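Local structure of 2',5'-phosphodiesterase 12 (Homo sapiens, 4Z0V) at residues S231-E234 / A235-D239; I309-S313 / C314-P318. The protein belongs to the endonuclease/exonuclease/phosphatase family, with a DNase I-like domain that follows an N-terminal beta domain in the chain. All coordinates share one frame; numbering follows the deposited sequence.

Interaction 1: S231-E234 / A235-D239; sequences SFYE and ALESD
Y233 and E237, one helical turn apart, lie side by side and point the same way. The carboxylate of E237 reaches the rim of the Y233 ring, with OE1 3.5 Å from CD2 of Y233 and close to the ring plane. The two flat groups stand 86° apart. Both first torsions place CG between the backbone N and the carbonyl carbon, 78° in Y233 and 72° in E237, which sends the two chains out together. CB of E234 sits over one face of the ring, offset toward its rim.

Backbone bonds make up the polar part. A235 N donates to S231 O at 3.1 Å and L236 N to F232 O at 2.9 Å. E237 N reaches Y233 O at 3.0 Å, and S238 N reaches E234 O at 3.0 Å. These i to i+4 bonds build the short helix 232-238, which follows directly on strand 222-231 in the DNase I-like domain. S231 holds the N-cap position, but its hydroxyl makes no capping bond. At the other end D239 leaves helical geometry, and its OD1 accepts from L241 N.

The apolar side faces inward. F232 packs on V304 and A305 of helix 295-316, and L236 on V259 and L260 of helix 253-261. The methyl group of A235, also buried, touches H242 in the loop that follows the helix.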
ATOM      1  N   SER A 231       6.439   5.480 -16.307  1.00 11.10           N
ATOM      2  CA  SER A 231       5.093   5.611 -16.833  1.00 11.96           C
ATOM      3  C   SER A 231       5.053   4.619 -17.993  1.00 14.90           C
ATOM      4  O   SER A 231       5.998   4.625 -18.785  1.00 13.76           O
ATOM      5  CB  SER A 231       4.814   7.035 -17.303  1.00 16.39           C
ATOM      6  OG  SER A 231       4.696   7.882 -16.170  1.00 26.04           O
ATOM      7  N   PHE A 232       4.047   3.729 -18.082  1.00 11.06           N
ATOM      8  CA  PHE A 232       4.027   2.765 -19.198  1.00 11.93           C
ATOM      9  C   PHE A 232       4.024   3.457 -20.566  1.00 15.71           C
ATOM     10  O   PHE A 232       4.728   2.993 -21.445  1.00 13.69           O
ATOM     11  CB  PHE A 232       2.829   1.796 -19.137  1.00 13.20           C
ATOM     12  CG  PHE A 232       2.784   0.918 -17.897  1.00 13.59           C
ATOM     13  CD1 PHE A 232       3.792  -0.011 -17.643  1.00 16.46           C
ATOM     14  CD2 PHE A 232       1.735   1.016 -16.994  1.00 14.68           C
ATOM     15  CE1 PHE A 232       3.753  -0.805 -16.488  1.00 16.26           C
ATOM     16  CE2 PHE A 232       1.704   0.229 -15.840  1.00 16.61           C
ATOM     17  CZ  PHE A 232       2.702  -0.685 -15.604  1.00 14.76           C
ATOM     18  N   TYR A 233       3.282   4.568 -20.739  1.00 13.66           N
ATOM     19  CA  TYR A 233       3.202   5.199 -22.067  1.00 14.77           C
ATOM     20  C   TYR A 233       4.580   5.725 -22.506  1.00 17.22           C
ATOM     21  O   TYR A 233       4.945   5.605 -23.669  1.00 18.77           O
ATOM     22  CB  TYR A 233       2.143   6.329 -22.080  1.00 17.20           C
ATOM     23  CG  TYR A 233       2.600   7.627 -21.456  1.00 21.00           C
ATOM     24  CD1 TYR A 233       2.351   7.905 -20.116  1.00 22.54           C
ATOM     25  CD2 TYR A 233       3.264   8.592 -22.212  1.00 23.47           C
ATOM     26  CE1 TYR A 233       2.791   9.096 -19.530  1.00 23.50           C
ATOM     27  CE2 TYR A 233       3.710   9.780 -21.636  1.00 25.07           C
ATOM     28  CZ  TYR A 233       3.487  10.020 -20.291  1.00 31.19           C
ATOM     29  OH  TYR A 233       3.921  11.191 -19.725  1.00 34.43           O
ATOM     30  N   GLU A 234       5.344   6.275 -21.564  1.00 15.09           N
ATOM     31  CA  GLU A 234       6.663   6.850 -21.844  1.00 15.42           C
ATOM     32  C   GLU A 234       7.644   5.757 -22.221  1.00 18.82           C
ATOM     33  O   GLU A 234       8.345   5.878 -23.231  1.00 18.67           O
ATOM     34  CB  GLU A 234       7.142   7.589 -20.599  1.00 17.45           C
ATOM     35  CG  GLU A 234       8.097   8.728 -20.872  1.00 30.65           C
ATOM     36  CD  GLU A 234       8.187   9.672 -19.692  1.00 57.49           C
ATOM     37  OE1 GLU A 234       8.233   9.180 -18.540  1.00 36.02           O
ATOM     38  OE2 GLU A 234       8.167  10.904 -19.914  1.00 61.68           O
ATOM     39  N   ALA A 235       7.681   4.666 -21.421  1.00 14.61           N
ATOM     40  CA  ALA A 235       8.564   3.542 -21.693  1.00 12.97           C
ATOM     41  C   ALA A 235       8.244   2.909 -23.043  1.00 17.18           C
ATOM     42  O   ALA A 235       9.161   2.685 -23.826  1.00 16.97           O
ATOM     43  CB  ALA A 235       8.446   2.501 -20.590  1.00 14.01           C
ATOM     44  N   LEU A 236       6.952   2.654 -23.329  1.00 15.06           N
ATOM     45  CA  LEU A 236       6.553   1.994 -24.574  1.00 16.36           C
ATOM     46  C   LEU A 236       6.870   2.844 -25.819  1.00 20.19           C
ATOM     47  O   LEU A 236       7.352   2.300 -26.828  1.00 17.91           O
ATOM     48  CB  LEU A 236       5.058   1.634 -24.551  1.00 16.64           C
ATOM     49  CG  LEU A 236       4.486   0.960 -25.822  1.00 19.85           C
ATOM     50  CD1 LEU A 236       5.195  -0.388 -26.126  1.00 20.53           C
ATOM     51  CD2 LEU A 236       3.002   0.748 -25.680  1.00 22.63           C
ATOM     52  N   GLU A 237       6.586   4.133 -25.767  1.00 17.91           N
ATOM     53  CA  GLU A 237       6.797   4.938 -26.972  1.00 20.08           C
ATOM     54  C   GLU A 237       8.252   5.373 -27.194  1.00 26.45           C
ATOM     55  O   GLU A 237       8.646   5.502 -28.361  1.00 26.12           O
ATOM     56  CB  GLU A 237       5.861   6.176 -26.986  1.00 21.80           C
ATOM     57  CG  GLU A 237       6.215   7.277 -25.989  1.00 34.83           C
ATOM     58  CD  GLU A 237       5.204   8.396 -25.818  1.00 52.49           C
ATOM     59  OE1 GLU A 237       5.386   9.213 -24.886  1.00 48.65           O
ATOM     60  OE2 GLU A 237       4.236   8.465 -26.612  1.00 42.47           O
ATOM     61  N   SER A 238       9.036   5.610 -26.106  1.00 22.06           N
ATOM     62  CA  SER A 238      10.377   6.188 -26.202  1.00 22.95           C
ATOM     63  C   SER A 238      11.529   5.293 -25.799  1.00 27.97           C
ATOM     64  O   SER A 238      12.665   5.652 -26.106  1.00 29.86           O
ATOM     65  CB  SER A 238      10.454   7.448 -25.340  1.00 25.51           C
ATOM     66  OG  SER A 238       9.492   8.392 -25.781  1.00 34.85           O
ATOM     67  N   ASP A 239      11.297   4.204 -25.043  1.00 21.86           N
ATOM     68  CA  ASP A 239      12.436   3.390 -24.623  1.00 20.10           C
ATOM     69  C   ASP A 239      12.675   2.265 -25.613  1.00 22.80           C
ATOM     70  O   ASP A 239      11.773   1.446 -25.807  1.00 20.97           O
ATOM     71  CB  ASP A 239      12.233   2.842 -23.199  1.00 21.86           C
ATOM     72  CG  ASP A 239      13.493   2.307 -22.539  1.00 23.61           C
ATOM     73  OD1 ASP A 239      14.309   1.672 -23.233  1.00 21.62           O
ATOM     74  OD2 ASP A 239      13.653   2.509 -21.346  1.00 28.55           O
TER

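Interaction 2: I309-S313 / C314-P318; sequences IRHVS and CDLYP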
ATOM      1  N   ILE A 309      10.860  -4.905 -15.715  1.00 10.62           N
ATOM      2  CA  ILE A 309      11.341  -5.605 -14.518  1.00  9.05           C
ATOM      3  C   ILE A 309      12.469  -6.578 -14.901  1.00 12.27           C
ATOM      4  O   ILE A 309      13.445  -6.706 -14.142  1.00 11.78           O
ATOM      5  CB  ILE A 309      10.164  -6.303 -13.793  1.00 11.93           C
ATOM      6  CG1 ILE A 309       9.226  -5.237 -13.158  1.00 11.35           C
ATOM      7  CG2 ILE A 309      10.694  -7.257 -12.729  1.00 10.99           C
ATOM      8  CD1 ILE A 309       7.797  -5.759 -12.832  1.00 15.66           C
ATOM      9  N   ARG A 310      12.371  -7.204 -16.098  1.00 11.01           N
ATOM     10  CA  ARG A 310      13.429  -8.100 -16.581  1.00 12.12           C
ATOM     11  C   ARG A 310      14.724  -7.290 -16.767  1.00 14.65           C
ATOM     12  O   ARG A 310      15.793  -7.730 -16.359  1.00 13.87           O
ATOM     13  CB  ARG A 310      12.977  -8.786 -17.907  1.00 11.64           C
ATOM     14  CG  ARG A 310      14.009  -9.707 -18.600  1.00 20.48           C
ATOM     15  CD  ARG A 310      14.450 -10.914 -17.791  1.00 32.20           C
ATOM     16  NE  ARG A 310      13.389 -11.917 -17.676  1.00 34.10           N
ATOM     17  CZ  ARG A 310      13.402 -12.935 -16.823  1.00 46.40           C
ATOM     18  NH1 ARG A 310      14.420 -13.095 -15.983  1.00 34.04           N
ATOM     19  NH2 ARG A 310      12.385 -13.780 -16.776  1.00 33.82           N
ATOM     20  N   HIS A 311      14.609  -6.088 -17.325  1.00 12.70           N
ATOM     21  CA  HIS A 311      15.768  -5.219 -17.532  1.00 13.48           C
ATOM     22  C   HIS A 311      16.397  -4.855 -16.200  1.00 13.41           C
ATOM     23  O   HIS A 311      17.612  -4.958 -16.041  1.00 13.24           O
ATOM     24  CB  HIS A 311      15.358  -3.938 -18.278  1.00 15.23           C
ATOM     25  CG  HIS A 311      16.453  -2.930 -18.398  1.00 19.72           C
ATOM     26  ND1 HIS A 311      17.582  -3.181 -19.151  1.00 23.18           N
ATOM     27  CD2 HIS A 311      16.540  -1.682 -17.881  1.00 23.49           C
ATOM     28  CE1 HIS A 311      18.325  -2.085 -19.063  1.00 23.27           C
ATOM     29  NE2 HIS A 311      17.730  -1.153 -18.319  1.00 23.75           N
ATOM     30  N   VAL A 312      15.577  -4.378 -15.249  1.00  9.75           N
ATOM     31  CA  VAL A 312      16.115  -3.985 -13.951  1.00  9.75           C
ATOM     32  C   VAL A 312      16.760  -5.165 -13.226  1.00 11.83           C
ATOM     33  O   VAL A 312      17.864  -5.025 -12.680  1.00 11.86           O
ATOM     34  CB  VAL A 312      14.998  -3.356 -13.078  1.00 12.84           C
ATOM     35  CG1 VAL A 312      15.467  -3.140 -11.633  1.00 13.52           C
ATOM     36  CG2 VAL A 312      14.517  -2.044 -13.688  1.00 12.57           C
ATOM     37  N   SER A 313      16.046  -6.292 -13.163  1.00 10.92           N
ATOM     38  CA  SER A 313      16.465  -7.425 -12.355  1.00 10.51           C
ATOM     39  C   SER A 313      17.542  -8.302 -12.972  1.00 14.90           C
ATOM     40  O   SER A 313      18.206  -8.993 -12.206  1.00 15.75           O
ATOM     41  CB  SER A 313      15.271  -8.296 -11.956  1.00 11.87           C
ATOM     42  OG  SER A 313      14.678  -8.955 -13.069  1.00 16.59           O
ATOM     43  N   CYS A 314      17.722  -8.286 -14.293  1.00 13.36           N
ATOM     44  CA  CYS A 314      18.663  -9.175 -14.985  1.00 14.95           C
ATOM     45  C   CYS A 314      19.725  -8.453 -15.805  1.00 18.25           C
ATOM     46  O   CYS A 314      20.725  -9.063 -16.144  1.00 17.35           O
ATOM     47  CB  CYS A 314      17.885 -10.154 -15.853  1.00 17.12           C
ATOM     48  SG  CYS A 314      16.916 -11.324 -14.889  1.00 22.42           S
ATOM     49  N   ASP A 315      19.508  -7.192 -16.131  1.00 14.04           N
ATOM     50  CA  ASP A 315      20.454  -6.393 -16.917  1.00 14.72           C
ATOM     51  C   ASP A 315      21.141  -5.376 -16.017  1.00 18.30           C
ATOM     52  O   ASP A 315      22.370  -5.409 -15.920  1.00 17.99           O
ATOM     53  CB  ASP A 315      19.752  -5.704 -18.105  1.00 16.64           C
ATOM     54  CG  ASP A 315      19.262  -6.612 -19.221  1.00 38.29           C
ATOM     55  OD1 ASP A 315      19.632  -7.805 -19.227  1.00 41.36           O
ATOM     56  OD2 ASP A 315      18.544  -6.113 -20.121  1.00 48.33           O
ATOM     57  N   LEU A 316      20.367  -4.492 -15.335  1.00 15.11           N
ATOM     58  CA  LEU A 316      20.928  -3.482 -14.425  1.00 14.52           C
ATOM     59  C   LEU A 316      21.579  -4.179 -13.254  1.00 17.28           C
ATOM     60  O   LEU A 316      22.694  -3.847 -12.893  1.00 19.84           O
ATOM     61  CB  LEU A 316      19.874  -2.459 -13.944  1.00 14.75           C
ATOM     62  CG  LEU A 316      19.238  -1.569 -15.027  1.00 20.75           C
ATOM     63  CD1 LEU A 316      18.336  -0.485 -14.396  1.00 20.65           C
ATOM     64  CD2 LEU A 316      20.317  -0.871 -15.897  1.00 22.83           C
ATOM     65  N   TYR A 317      20.888  -5.164 -12.678  1.00 12.72           N
ATOM     66  CA  TYR A 317      21.422  -6.014 -11.609  1.00 12.64           C
ATOM     67  C   TYR A 317      21.674  -7.392 -12.217  1.00 17.34           C
ATOM     68  O   TYR A 317      20.938  -7.801 -13.115  1.00 16.72           O
ATOM     69  CB  TYR A 317      20.469  -6.102 -10.421  1.00 12.69           C
ATOM     70  CG  TYR A 317      20.470  -4.848  -9.577  1.00 12.52           C
ATOM     71  CD1 TYR A 317      21.344  -4.713  -8.497  1.00 14.06           C
ATOM     72  CD2 TYR A 317      19.619  -3.785  -9.873  1.00 13.00           C
ATOM     73  CE1 TYR A 317      21.354  -3.553  -7.712  1.00 12.33           C
ATOM     74  CE2 TYR A 317      19.630  -2.615  -9.109  1.00 13.65           C
ATOM     75  CZ  TYR A 317      20.514  -2.500  -8.043  1.00 13.69           C
ATOM     76  OH  TYR A 317      20.474  -1.386  -7.263  1.00 14.70           O
ATOM     77  N   PRO A 318      22.638  -8.152 -11.691  1.00 13.51           N
ATOM     78  CA  PRO A 318      22.990  -9.430 -12.329  1.00 14.35           C
ATOM     79  C   PRO A 318      22.143 -10.624 -11.852  1.00 20.32           C
ATOM     80  O   PRO A 318      22.682 -11.661 -11.454  1.00 22.01           O
ATOM     81  CB  PRO A 318      24.475  -9.574 -11.967  1.00 15.50           C
ATOM     82  CG  PRO A 318      24.546  -8.992 -10.600  1.00 20.03           C
ATOM     83  CD  PRO A 318      23.640  -7.774 -10.673  1.00 15.46           C
TER
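H311 O takes two backbone N-H groups, from D315 and from L316, each with its N 2.9 Å away. The L316 bond is nearly straight, 164° at the hydrogen. D315 N instead comes from above the carbonyl plane. The i to i+5 bond marks a pi-type turn near the C-terminal end of helix 295-316. This helix is the crossover of a beta-alpha-beta unit, between strands 280-287 and 322-327. Y317 N continues the wider spacing with a bond to V312 O, and Y317 is the first residue to leave helical geometry.

I309 O is also gripped twice. S313 N and S313 OG approach it from opposite faces of its plane, with OG 2.8 Å away. A first torsion of 67° turns the hydroxyl back along the helix.

On one side of the turn, H311 ND1 donates to D315 OD2 at 3.2 Å, close to the ring plane. D315 OD2 uses its anti lone pair, and ring and carboxylate stand 81° apart. This bond would help fix the rotation of the imidazole. The other nitrogen, NE2, lies 3.6 Å from CD2 of L316, whose branch meets the ring obliquely. L316 also touches V312, while V312 packs on C282 and H228.

R310 bends at its second and third torsions and turns the edge of its guanidinium toward C314. It also makes a cation-pi contact with F369. Y317 presents a ring edge to V312 O, and its OH bonds to OG of S226. The R310 NH1 donor meets SG of C314 at 3.3 Å, with the sulfur in the guanidinium plane.

How the interactions relate
Going from the N terminus, strand 222-231 leads straight into interaction 1, which spans helix 232-238 and ends just after it. The chain then runs through two more helices and strands 265-273 and 280-287 before interaction 2 opens near the end of helix 295-316. The contacts are in series and neither nests nor crosses. Each is local, within one continuous stretch. The centres of interactions 1 and 2 are about 17 Å apart, and the nearest atoms of interactions 1 and 2 about 6 Å apart, without touching. F232 and L236 of interaction 1 pack on earlier turns of helix 295-316, which later carries interaction 2. L316 and Y317 in turn touch H228, on strand 222-231, whose last residue opens interaction 1.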